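Local coordinates for gram-negative insecticidal protein (Chromobacterium piscinae, PDB 6FBM) that acts as an insecticidal toxin of the MACPF and beta-tripod families and probably works by forming pores in target-cell membranes, at residues P14-M19 against R61-H66; L47-I50 against R55-T58. One frame throughout, in Å; residues are numbered along the deposited sequence.

Contact 1: P14-M19 against R61-H66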
loop_
_atom_site.group_PDB
_atom_site.type_symbol
_atom_site.label_atom_id
_atom_site.label_comp_id
_atom_site.label_asym_id
_atom_site.label_seq_id
_atom_site.Cartn_x
_atom_site.Cartn_y
_atom_site.Cartn_z
ATOM N N PRO A 14 -22.207 2.462 -1.077
ATOM C CA PRO A 14 -22.158 3.905 -0.931
ATOM C C PRO A 14 -23.538 4.562 -1.117
ATOM O O PRO A 14 -24.343 4.155 -1.975
ATOM C CB PRO A 14 -21.196 4.320 -2.042
ATOM C CG PRO A 14 -20.291 3.172 -2.224
ATOM C CD PRO A 14 -21.168 1.961 -2.022
ATOM N N GLY A 15 -23.808 5.536 -0.253
ATOM C CA GLY A 15 -25.096 6.198 -0.195
ATOM C C GLY A 15 -25.961 5.746 0.961
ATOM O O GLY A 15 -26.793 6.525 1.449
ATOM N N VAL A 16 -25.778 4.511 1.421
ATOM C CA VAL A 16 -26.668 3.964 2.419
ATOM C C VAL A 16 -26.762 4.830 3.663
ATOM O O VAL A 16 -27.835 4.926 4.247
ATOM C CB VAL A 16 -26.281 2.528 2.817
ATOM C CG1 VAL A 16 -27.096 2.056 4.011
ATOM C CG2 VAL A 16 -26.581 1.562 1.686
ATOM N N THR A 17 -25.659 5.456 4.067
ATOM C CA THR A 17 -25.619 6.262 5.290
ATOM C C THR A 17 -26.388 7.545 5.137
ATOM O O THR A 17 -26.689 8.184 6.131
ATOM C CB THR A 17 -24.191 6.660 5.699
ATOM O OG1 THR A 17 -23.588 7.410 4.631
ATOM C CG2 THR A 17 -23.339 5.418 6.013
ATOM N N SER A 18 -26.664 7.945 3.898
ATOM C CA SER A 18 -27.473 9.137 3.652
ATOM C C SER A 18 -28.966 8.885 3.721
ATOM O O SER A 18 -29.717 9.820 3.882
ATOM C CB SER A 18 -27.137 9.721 2.295
ATOM O OG SER A 18 -25.771 10.037 2.253
ATOM N N MET A 19 -29.382 7.632 3.595
ATOM C CA MET A 19 -30.786 7.318 3.476
ATOM C C MET A 19 -31.508 7.464 4.814
ATOM O O MET A 19 -30.995 7.090 5.881
ATOM C CB MET A 19 -30.980 5.926 2.913
ATOM C CG MET A 19 -30.387 5.748 1.520
ATOM S SD MET A 19 -30.770 7.060 0.331
ATOM C CE MET A 19 -32.526 6.733 0.053
ATOM N N ARG A 61 -32.097 -4.659 3.665
ATOM C CA ARG A 61 -33.209 -5.259 2.907
ATOM C C ARG A 61 -34.386 -4.321 2.728
ATOM O O ARG A 61 -35.029 -4.367 1.694
ATOM C CB ARG A 61 -33.732 -6.521 3.593
ATOM C CG ARG A 61 -33.275 -7.796 2.911
ATOM C CD ARG A 61 -33.577 -9.020 3.788
ATOM N NE ARG A 61 -32.561 -10.043 3.544
ATOM C CZ ARG A 61 -32.445 -10.769 2.424
ATOM N NH1 ARG A 61 -33.367 -10.704 1.455
ATOM N NH2 ARG A 61 -31.441 -11.654 2.323
ATOM N N SER A 62 -34.640 -3.482 3.721
ATOM C CA SER A 62 -35.718 -2.526 3.630
ATOM C C SER A 62 -35.522 -1.435 2.582
ATOM O O SER A 62 -36.493 -0.754 2.235
ATOM C CB SER A 62 -35.965 -1.867 5.007
ATOM O OG SER A 62 -34.759 -1.285 5.530
ATOM N N MET A 63 -34.298 -1.247 2.065
ATOM C CA MET A 63 -34.080 -0.261 1.007
ATOM C C MET A 63 -34.078 -0.976 -0.298
ATOM O O MET A 63 -33.850 -2.200 -0.347
ATOM C CB MET A 63 -32.761 0.477 1.179
ATOM C CG MET A 63 -32.592 1.102 2.550
ATOM S SD MET A 63 -31.094 2.109 2.634
ATOM C CE MET A 63 -31.100 2.546 4.389
ATOM N N HIS A 64 -34.358 -0.221 -1.352
ATOM C CA HIS A 64 -34.320 -0.735 -2.708
ATOM C C HIS A 64 -33.212 -0.004 -3.454
ATOM O O HIS A 64 -33.052 1.213 -3.319
ATOM C CB HIS A 64 -35.646 -0.486 -3.415
ATOM C CG HIS A 64 -36.707 -1.486 -3.079
ATOM N ND1 HIS A 64 -37.850 -1.645 -3.842
ATOM C CD2 HIS A 64 -36.810 -2.385 -2.071
ATOM C CE1 HIS A 64 -38.607 -2.589 -3.304
ATOM N NE2 HIS A 64 -38.006 -3.041 -2.222
ATOM N N VAL A 65 -32.496 -0.763 -4.276
ATOM C CA VAL A 65 -31.429 -0.231 -5.073
ATOM C C VAL A 65 -31.764 -0.478 -6.513
ATOM O O VAL A 65 -32.092 -1.605 -6.896
ATOM C CB VAL A 65 -30.093 -0.911 -4.724
ATOM C CG1 VAL A 65 -28.991 -0.435 -5.649
ATOM C CG2 VAL A 65 -29.730 -0.635 -3.262
ATOM N N HIS A 66 -31.642 0.574 -7.301
ATOM C CA HIS A 66 -31.784 0.534 -8.752
ATOM C C HIS A 66 -30.521 1.040 -9.390
ATOM O O HIS A 66 -30.224 2.219 -9.308
ATOM C CB HIS A 66 -33.000 1.395 -9.187
ATOM C CG HIS A 66 -34.306 0.725 -8.946
ATOM N ND1 HIS A 66 -34.983 0.836 -7.742
ATOM C CD2 HIS A 66 -35.008 -0.160 -9.696
ATOM C CE1 HIS A 66 -36.057 0.065 -7.770
ATOM N NE2 HIS A 66 -36.098 -0.545 -8.946
#
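Met63 reaches out of the chain just ahead of strand 64-78 and brings its terminal methyl up against both Met19 and Val16. Past CG its chain is fully extended (chi2 -174°, chi3 -174°), which carries SD and CE well away from its own backbone and toward the loop before strand 21-23. There CE lies 3.7 Å from CB of Met19, and SD comes within 3.8 Å of the same CB. The two methionines cross at a slant. Met19 meets Met63 with CB and CG, the chain bending beyond them at chi2 and chi3. Val16 meets the same methyl through CG1, which stands 4.1 Å from Met63 CE; with CG1 anti to the backbone N (chi1 171°), this branch is the one presented. The carbonyl O of Val16, which accepts the amide of Met19 in a tight turn, is 4.0 Å from CE. Ile133 of strand 120-134 touches both methionines, and Phe43 and Leu135 also pack on Met63. A long, flexible thioether suits this place, since it can reach across to a branched valine and a second methionine without a branch in its way. All three residues are buried, and the chemistry is that of dispersion and exclusion of water, without directional bonds.

Contact 2: L47-I50 against R55-T58; sequences LDSI and RSYT
A beta hairpin, made of strands 47-52 and 55-60, brings these two segments together as antiparallel neighbours whose local axes run at 161° to each other. Ile50 and Tyr57 form a hydrogen-bonded pair: Ile50 N donates to Tyr57 O at 2.9 Å, and Tyr57 N returns a bond of the same length to Ile50 O. Ser49 and Thr58 make the adjacent non-hydrogen-bonded pair, their CA atoms 4.4 Å apart. Here the CA-H groups also approach neighbouring carbonyls: Thr58 CA lies 3.2 Å from Asp48 O. Beta-branched Ile50 and Thr58 suit the extended backbone. Ile50 and Tyr57 share one face, where the isoleucine has CG1 anti to its backbone N (chi1 -171°), leaving CG2 to meet the tyrosine while CG1 leads away. The Tyr57 ring also leaves the pair, to pack on Leu13, Pro14 and Leu267. The other face carries the small Ser49 and Thr58, close to a second subunit: Ser56 OG bonds to Arg55 NH1 of that subunit, while Arg55 of this chain forms a salt bridge with Asp268 of the same chain. Ile50 CG2 rests 3.8 Å from Tyr57 CB, and across the serine-threonine pair Ser49 CB lies 4.0 Å from Thr58 CG2.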
loop_
_atom_site.group_PDB
_atom_site.type_symbol
_atom_site.label_atom_id
_atom_site.label_comp_id
_atom_site.label_asym_id
_atom_site.label_seq_id
_atom_site.Cartn_x
_atom_site.Cartn_y
_atom_site.Cartn_z
ATOM N N LEU A 47 -29.483 -7.682 5.709
ATOM C CA LEU A 47 -28.855 -7.038 4.584
ATOM C C LEU A 47 -29.002 -7.885 3.332
ATOM O O LEU A 47 -28.970 -9.121 3.394
ATOM C CB LEU A 47 -27.353 -6.810 4.845
ATOM C CG LEU A 47 -26.991 -6.023 6.107
ATOM C CD1 LEU A 47 -25.504 -6.019 6.334
ATOM C CD2 LEU A 47 -27.548 -4.607 6.059
ATOM N N ASP A 48 -29.194 -7.194 2.206
ATOM C CA ASP A 48 -29.112 -7.801 0.915
ATOM C C ASP A 48 -27.718 -7.554 0.405
ATOM O O ASP A 48 -27.090 -6.619 0.808
ATOM C CB ASP A 48 -30.144 -7.143 -0.037
ATOM C CG ASP A 48 -31.195 -8.079 -0.522
ATOM O OD1 ASP A 48 -30.734 -9.171 -1.002
ATOM O OD2 ASP A 48 -32.398 -7.620 -0.628
ATOM N N SER A 49 -27.311 -8.377 -0.561
ATOM C CA SER A 49 -26.128 -8.073 -1.323
ATOM C C SER A 49 -26.475 -7.957 -2.785
ATOM O O SER A 49 -27.389 -8.580 -3.278
ATOM C CB SER A 49 -25.001 -9.083 -1.044
ATOM O OG SER A 49 -25.116 -10.259 -1.837
ATOM N N ILE A 50 -25.701 -7.145 -3.449
ATOM C CA ILE A 50 -25.920 -6.802 -4.837
ATOM C C ILE A 50 -24.557 -6.702 -5.526
ATOM O O ILE A 50 -23.576 -6.255 -4.919
ATOM C CB ILE A 50 -26.700 -5.474 -4.931
ATOM C CG1 ILE A 50 -27.147 -5.194 -6.339
ATOM C CG2 ILE A 50 -25.887 -4.291 -4.348
ATOM C CD1 ILE A 50 -27.677 -3.783 -6.538
ATOM N N ARG A 55 -18.281 -5.785 -8.338
ATOM C CA ARG A 55 -18.093 -5.703 -6.903
ATOM C C ARG A 55 -19.357 -6.016 -6.122
ATOM O O ARG A 55 -20.444 -5.744 -6.575
ATOM C CB ARG A 55 -17.623 -4.314 -6.518
ATOM C CG ARG A 55 -16.420 -3.836 -7.267
ATOM C CD ARG A 55 -16.136 -2.434 -6.789
ATOM N NE ARG A 55 -15.029 -1.772 -7.487
ATOM C CZ ARG A 55 -14.466 -0.645 -7.078
ATOM N NH1 ARG A 55 -14.855 -0.022 -5.955
ATOM N NH2 ARG A 55 -13.496 -0.102 -7.798
ATOM N N SER A 56 -19.163 -6.556 -4.923
ATOM C CA SER A 56 -20.255 -6.874 -4.038
ATOM C C SER A 56 -20.508 -5.778 -3.024
ATOM O O SER A 56 -19.589 -5.257 -2.396
ATOM C CB SER A 56 -20.005 -8.180 -3.313
ATOM O OG SER A 56 -21.260 -8.787 -3.056
ATOM N N TYR A 57 -21.780 -5.447 -2.854
ATOM C CA TYR A 57 -22.168 -4.427 -1.915
ATOM C C TYR A 57 -23.291 -4.949 -1.068
ATOM O O TYR A 57 -24.091 -5.751 -1.521
ATOM C CB TYR A 57 -22.633 -3.223 -2.721
ATOM C CG TYR A 57 -21.507 -2.480 -3.409
ATOM C CD1 TYR A 57 -20.612 -1.703 -2.703
ATOM C CD2 TYR A 57 -21.329 -2.587 -4.757
ATOM C CE1 TYR A 57 -19.585 -1.039 -3.316
ATOM C CE2 TYR A 57 -20.279 -1.924 -5.408
ATOM C CZ TYR A 57 -19.389 -1.195 -4.690
ATOM O OH TYR A 57 -18.377 -0.551 -5.356
ATOM N N THR A 58 -23.372 -4.489 0.174
ATOM C CA THR A 58 -24.480 -4.811 1.047
ATOM C C THR A 58 -25.229 -3.553 1.442
ATOM O O THR A 58 -24.674 -2.461 1.431
ATOM C CB THR A 58 -24.011 -5.546 2.305
ATOM O OG1 THR A 58 -23.030 -4.775 2.965
ATOM C CG2 THR A 58 -23.433 -6.921 1.935
#

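Contact 2 is nested within the chain loop that contact 1 closes, and their centres are about 11 Å apart. Strand 55-60 leads through Arg61, Ser62 and Met63 into strand 64-78, so the hairpin and the methionine contact share one run of backbone. They also touch through side chains: Pro14 CD lies 3.6 Å from Tyr57 CE1, and Val65 CG1 lies 3.7 Å from Ile50 CD1. Phe59 joins them further, touching Val16 and Val65 as well as Ile50. Their surroundings differ, since 14-19 and 61-66 meet no other chain of the assembly, whereas the hairpin borders a second subunit.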